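Conserved hypothetical protein (Streptococcus pneumoniae, PDB 4QDY) is of unknown function but carries two YbbR-like domains, beta-rich modules that in this structure follow one another along an elongated chain. Local coordinates at residues N11-V16 and R57-T62; G166-Q171 and T189-T194. All coordinates share one frame; numbering follows the deposited sequence.

Contact 1: residues N11-V16 and R57-T62; sequences NTVTNV and RKFKVT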
loop_
_atom_site.group_PDB
_atom_site.type_symbol
_atom_site.label_atom_id
_atom_site.label_comp_id
_atom_site.label_asym_id
_atom_site.label_seq_id
_atom_site.Cartn_x
_atom_site.Cartn_y
_atom_site.Cartn_z
ATOM N N ASN A 11 -0.621 -23.846 7.992
ATOM C CA ASN A 11 -0.171 -22.619 8.646
ATOM C C ASN A 11 -0.443 -21.431 7.747
ATOM O O ASN A 11 -0.134 -21.479 6.554
ATOM C CB ASN A 11 1.316 -22.684 9.011
ATOM N N THR A 12 -1.037 -20.373 8.308
ATOM C CA THR A 12 -1.305 -19.150 7.561
ATOM C C THR A 12 -0.157 -18.194 7.848
ATOM O O THR A 12 0.020 -17.761 8.988
ATOM C CB THR A 12 -2.688 -18.556 7.884
ATOM O OG1 THR A 12 -2.762 -18.279 9.281
ATOM C CG2 THR A 12 -3.831 -19.470 7.476
ATOM N N VAL A 13 0.664 -17.927 6.828
ATOM C CA VAL A 13 1.811 -17.027 6.942
ATOM C C VAL A 13 1.294 -15.599 6.748
ATOM O O VAL A 13 0.764 -15.284 5.683
ATOM C CB VAL A 13 2.950 -17.398 5.950
ATOM C CG1 VAL A 13 4.146 -16.469 6.119
ATOM C CG2 VAL A 13 3.387 -18.848 6.126
ATOM N N THR A 14 1.398 -14.759 7.790
ATOM C CA THR A 14 0.938 -13.368 7.739
ATOM C C THR A 14 2.110 -12.443 7.384
ATOM O O THR A 14 3.269 -12.853 7.486
ATOM C CB THR A 14 0.283 -12.946 9.067
ATOM O OG1 THR A 14 1.214 -13.133 10.137
ATOM C CG2 THR A 14 -1.017 -13.694 9.352
ATOM N N ASN A 15 1.789 -11.195 6.960
ATOM C CA ASN A 15 2.715 -10.118 6.585
ATOM C C ASN A 15 3.584 -10.541 5.375
ATOM O O ASN A 15 4.813 -10.399 5.410
ATOM C CB ASN A 15 3.607 -9.713 7.785
ATOM C CG ASN A 15 2.869 -9.330 9.052
ATOM O OD1 ASN A 15 1.635 -9.252 9.104
ATOM N ND2 ASN A 15 3.622 -9.097 10.115
ATOM N N VAL A 16 2.939 -11.049 4.305
ATOM C CA VAL A 16 3.654 -11.484 3.099
ATOM C C VAL A 16 3.593 -10.335 2.071
ATOM O O VAL A 16 2.509 -10.034 1.565
ATOM C CB VAL A 16 3.118 -12.824 2.517
ATOM C CG1 VAL A 16 3.979 -13.296 1.352
ATOM C CG2 VAL A 16 3.058 -13.904 3.590
ATOM N N ARG A 57 12.647 -18.381 4.226
ATOM C CA ARG A 57 11.535 -18.419 3.267
ATOM C C ARG A 57 12.064 -18.367 1.831
ATOM O O ARG A 57 12.907 -17.524 1.510
ATOM C CB ARG A 57 10.564 -17.257 3.522
ATOM C CG ARG A 57 9.263 -17.320 2.720
ATOM C CD ARG A 57 8.365 -16.141 3.035
ATOM N NE ARG A 57 8.063 -16.071 4.464
ATOM C CZ ARG A 57 7.386 -15.089 5.046
ATOM N NH1 ARG A 57 6.926 -14.072 4.326
ATOM N NH2 ARG A 57 7.176 -15.106 6.354
ATOM N N LYS A 58 11.552 -19.262 0.970
ATOM C CA LYS A 58 11.947 -19.345 -0.436
ATOM C C LYS A 58 10.833 -18.850 -1.373
ATOM O O LYS A 58 11.152 -18.368 -2.462
ATOM C CB LYS A 58 12.321 -20.787 -0.801
ATOM N N PHE A 59 9.544 -18.966 -0.969
ATOM C CA PHE A 59 8.421 -18.566 -1.820
ATOM C C PHE A 59 8.282 -17.040 -1.846
ATOM O O PHE A 59 8.733 -16.349 -0.932
ATOM C CB PHE A 59 7.083 -19.214 -1.384
ATOM C CG PHE A 59 6.311 -18.566 -0.253
ATOM C CD1 PHE A 59 5.401 -17.544 -0.506
ATOM C CD2 PHE A 59 6.429 -19.033 1.048
ATOM C CE1 PHE A 59 4.685 -16.950 0.535
ATOM C CE2 PHE A 59 5.692 -18.455 2.087
ATOM C CZ PHE A 59 4.828 -17.415 1.823
ATOM N N LYS A 60 7.616 -16.534 -2.894
ATOM C CA LYS A 60 7.343 -15.117 -3.102
ATOM C C LYS A 60 6.002 -14.940 -3.802
ATOM O O LYS A 60 5.666 -15.731 -4.688
ATOM C CB LYS A 60 8.472 -14.468 -3.919
ATOM N N VAL A 61 5.222 -13.925 -3.394
ATOM C CA VAL A 61 3.938 -13.648 -4.036
ATOM C C VAL A 61 4.186 -12.468 -4.997
ATOM O O VAL A 61 4.731 -11.437 -4.597
ATOM C CB VAL A 61 2.749 -13.426 -3.056
ATOM C CG1 VAL A 61 3.007 -12.300 -2.065
ATOM C CG2 VAL A 61 1.440 -13.204 -3.806
ATOM N N THR A 62 3.855 -12.670 -6.282
ATOM C CA THR A 62 4.089 -11.673 -7.325
ATOM C C THR A 62 2.800 -11.293 -8.065
ATOM O O THR A 62 1.803 -12.010 -8.013
ATOM C CB THR A 62 5.129 -12.186 -8.351
ATOM O OG1 THR A 62 4.644 -13.367 -8.990
ATOM C CG2 THR A 62 6.499 -12.446 -7.735
HETATM O O HOH W 1 5.838 -13.278 7.683
#
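V13 and V16 face R57, F59 and V61 with no direct hydrogen bond between the segments: the backbones stand 10.5 Å apart between the CA atoms of V13 and R57 and close to 7.5 Å between the CA atoms of V16 and V61. Between the two valines the chain turns a corner at N15, whose phi and psi are both positive, and both valines still point toward 57-62. V13 places CG1 anti to its backbone N (chi1 -178°), over one face of the R57 guanidinium and offset to its rim, 3.3 Å from R57 NH2. The two side chains slide past each other in opposite directions. V16 sends its two methyls to different neighbours. CG2 meets R57 NH1 obliquely, whereas CG1 reaches tip to tip for the F59 ring, 3.8 Å from F59 CE1, and also lies 3.7 Å from V61 CG1. Within 57-62, R57 CD lies over one face of the F59 ring, toward its rim; beyond it the chain bends at chi3. NH2 has two partners: a water in the guanidinium plane, which accepts from R57 NH2 at 2.6 Å and donates to T14 O, and M52 O at the end of helix 45-52. E51 takes the backbone N-H groups of K58 and F59. At the corner, N15 ND2 bonds to Y22 O of the second subunit. V61 is bonded through its backbone to D19, and F59 also touches V38 of strand 35-42. The valines and F59 thus form buried apolar packing close to helix 45-52 and beside the parallel pair of strands 9-21 and 60-64 in the N-terminal YbbR-like domain.

Contact 2: residues G166-Q171 and T189-T194; sequences GSVPLQ and TIMKVT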
loop_
_atom_site.group_PDB
_atom_site.type_symbol
_atom_site.label_atom_id
_atom_site.label_comp_id
_atom_site.label_asym_id
_atom_site.label_seq_id
_atom_site.Cartn_x
_atom_site.Cartn_y
_atom_site.Cartn_z
ATOM N N GLY A 166 11.763 18.312 16.220
ATOM C CA GLY A 166 11.790 16.941 15.727
ATOM C C GLY A 166 11.186 16.748 14.354
ATOM O O GLY A 166 10.454 17.610 13.856
ATOM N N SER A 167 11.492 15.595 13.739
ATOM C CA SER A 167 11.006 15.228 12.415
ATOM C C SER A 167 9.545 14.801 12.477
ATOM O O SER A 167 9.172 13.955 13.299
ATOM C CB SER A 167 11.859 14.114 11.817
ATOM O OG SER A 167 13.204 14.536 11.672
ATOM N N VAL A 168 8.717 15.417 11.620
ATOM C CA VAL A 168 7.285 15.140 11.514
ATOM C C VAL A 168 6.978 14.720 10.062
ATOM O O VAL A 168 7.496 15.349 9.133
ATOM C CB VAL A 168 6.379 16.320 11.982
ATOM C CG1 VAL A 168 6.535 16.587 13.476
ATOM C CG2 VAL A 168 6.619 17.594 11.172
ATOM N N PRO A 169 6.156 13.667 9.836
ATOM C CA PRO A 169 5.866 13.257 8.450
ATOM C C PRO A 169 4.992 14.261 7.699
ATOM O O PRO A 169 4.224 15.005 8.313
ATOM C CB PRO A 169 5.117 11.935 8.626
ATOM C CG PRO A 169 4.506 12.014 9.972
ATOM C CD PRO A 169 5.473 12.791 10.811
ATOM N N LEU A 170 5.119 14.273 6.365
ATOM C CA LEU A 170 4.349 15.134 5.473
ATOM C C LEU A 170 3.272 14.317 4.762
ATOM O O LEU A 170 3.569 13.250 4.223
ATOM C CB LEU A 170 5.265 15.839 4.455
ATOM C CG LEU A 170 6.173 16.950 5.005
ATOM C CD1 LEU A 170 7.322 17.227 4.074
ATOM C CD2 LEU A 170 5.392 18.223 5.294
ATOM N N GLN A 171 2.019 14.811 4.790
ATOM C CA GLN A 171 0.852 14.177 4.163
ATOM C C GLN A 171 0.133 15.138 3.214
ATOM O O GLN A 171 0.053 16.334 3.493
ATOM C CB GLN A 171 -0.147 13.673 5.219
ATOM C CG GLN A 171 0.352 12.533 6.101
ATOM C CD GLN A 171 -0.676 12.099 7.123
ATOM O OE1 GLN A 171 -1.433 12.902 7.684
ATOM N NE2 GLN A 171 -0.675 10.817 7.444
ATOM N N THR A 189 9.804 16.558 7.540
ATOM C CA THR A 189 10.392 17.881 7.764
ATOM C C THR A 189 10.638 18.092 9.265
ATOM O O THR A 189 10.025 17.412 10.086
ATOM C CB THR A 189 9.464 18.970 7.176
ATOM O OG1 THR A 189 10.096 20.246 7.280
ATOM C CG2 THR A 189 8.079 18.998 7.830
ATOM N N ILE A 190 11.514 19.044 9.617
ATOM C CA ILE A 190 11.795 19.348 11.018
ATOM C C ILE A 190 10.799 20.435 11.463
ATOM O O ILE A 190 10.724 21.502 10.847
ATOM C CB ILE A 190 13.285 19.745 11.298
ATOM C CG1 ILE A 190 14.289 18.600 10.979
ATOM C CG2 ILE A 190 13.483 20.208 12.744
ATOM C CD1 ILE A 190 14.665 18.346 9.482
HETATM N N MSE A 191 10.018 20.128 12.515
HETATM C CA MSE A 191 9.041 21.040 13.112
HETATM C C MSE A 191 9.613 21.613 14.407
HETATM O O MSE A 191 10.065 20.849 15.264
HETATM C CB MSE A 191 7.699 20.324 13.364
HETATM C CG MSE A 191 6.571 21.261 13.806
HETATM SE SE MSE A 191 4.911 20.360 14.326
HETATM C CE MSE A 191 5.533 19.518 15.889
ATOM N N LYS A 192 9.606 22.949 14.543
ATOM C CA LYS A 192 10.092 23.636 15.739
ATOM C C LYS A 192 8.934 24.371 16.403
ATOM O O LYS A 192 8.316 25.237 15.780
ATOM C CB LYS A 192 11.245 24.595 15.403
ATOM N N VAL A 193 8.617 23.999 17.654
ATOM C CA VAL A 193 7.510 24.594 18.403
ATOM C C VAL A 193 8.072 25.467 19.530
ATOM O O VAL A 193 8.817 24.981 20.381
ATOM C CB VAL A 193 6.528 23.518 18.956
ATOM C CG1 VAL A 193 5.366 24.160 19.710
ATOM C CG2 VAL A 193 5.997 22.627 17.839
ATOM N N THR A 194 7.711 26.760 19.517
ATOM C CA THR A 194 8.067 27.742 20.541
ATOM C C THR A 194 6.885 27.801 21.504
ATOM O O THR A 194 5.739 27.876 21.049
ATOM C CB THR A 194 8.430 29.089 19.892
ATOM O OG1 THR A 194 9.546 28.890 19.022
ATOM C CG2 THR A 194 8.770 30.170 20.917
#
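G166 and V168 pair with M191 and T189 through four backbone hydrogen bonds, two on each side of S167 and I190. M191 N gives a nearly straight bond to G166 O (2.9 Å, 172° at the hydrogen), and G166 N returns a longer one to M191 O at 3.2 Å. The second pair repeats the pattern: V168 N reaches T189 O at 2.8 Å, almost in line with the carbonyl, and T189 N closes on V168 O at 3.1 Å. T189 O also lies 3.3 Å from S167 CA in a CA-H...O contact, and I190 CA makes a similar approach to G166 O. S167 and I190 form the non-hydrogen-bonded pair between, their CA atoms just 4.4 Å apart. This is the antiparallel register of a beta hairpin built from strands 164-173 and 183-196, within the second YbbR-like domain; the two short segments run at 119° to each other, well short of antiparallel. Strand 183-196 is paired along its other edge too, for I190 and K192 bond through their backbones to S131 and M129, and S131 OG adds a bond to I190 O. On the buried face V168 CG2, set between its own N and carbonyl carbon (chi1 -66° for CG1), sits 3.7 Å from M191 CB, and the two side chains cross at about a right angle. The selenomethionine bends at chi3, and its CE comes to V168 CG1. T189 turns CG2 to the apolar neighbours, touching L170 CD2 at 3.8 Å and V168 CG2, while OG1, anti to the backbone N, is satisfied by D132 OD1. S167 and I190 point to the opposite face, where S167 packs on E74 of the second subunit.

From the N terminus, strand 9-21 supplies the first half of contact 1, and the chain returns to it at 57-62 after strands 27-30 and 35-42 and helix 45-52, closing a loop of 40 residues. The long strand 87-113 then carries the chain from one YbbR-like domain to the next. There 166-171 and 189-194 close a shorter loop of 17 residues. The two loops are in series, neither nested nor crossed. The centres of contact 1 and contact 2 are 36 Å apart. Contact 1 joins strand 9-21 to the start of strand 60-64 and the residues before it; contact 2 joins hairpin strands 164-173 and 183-196. Both reach the second subunit.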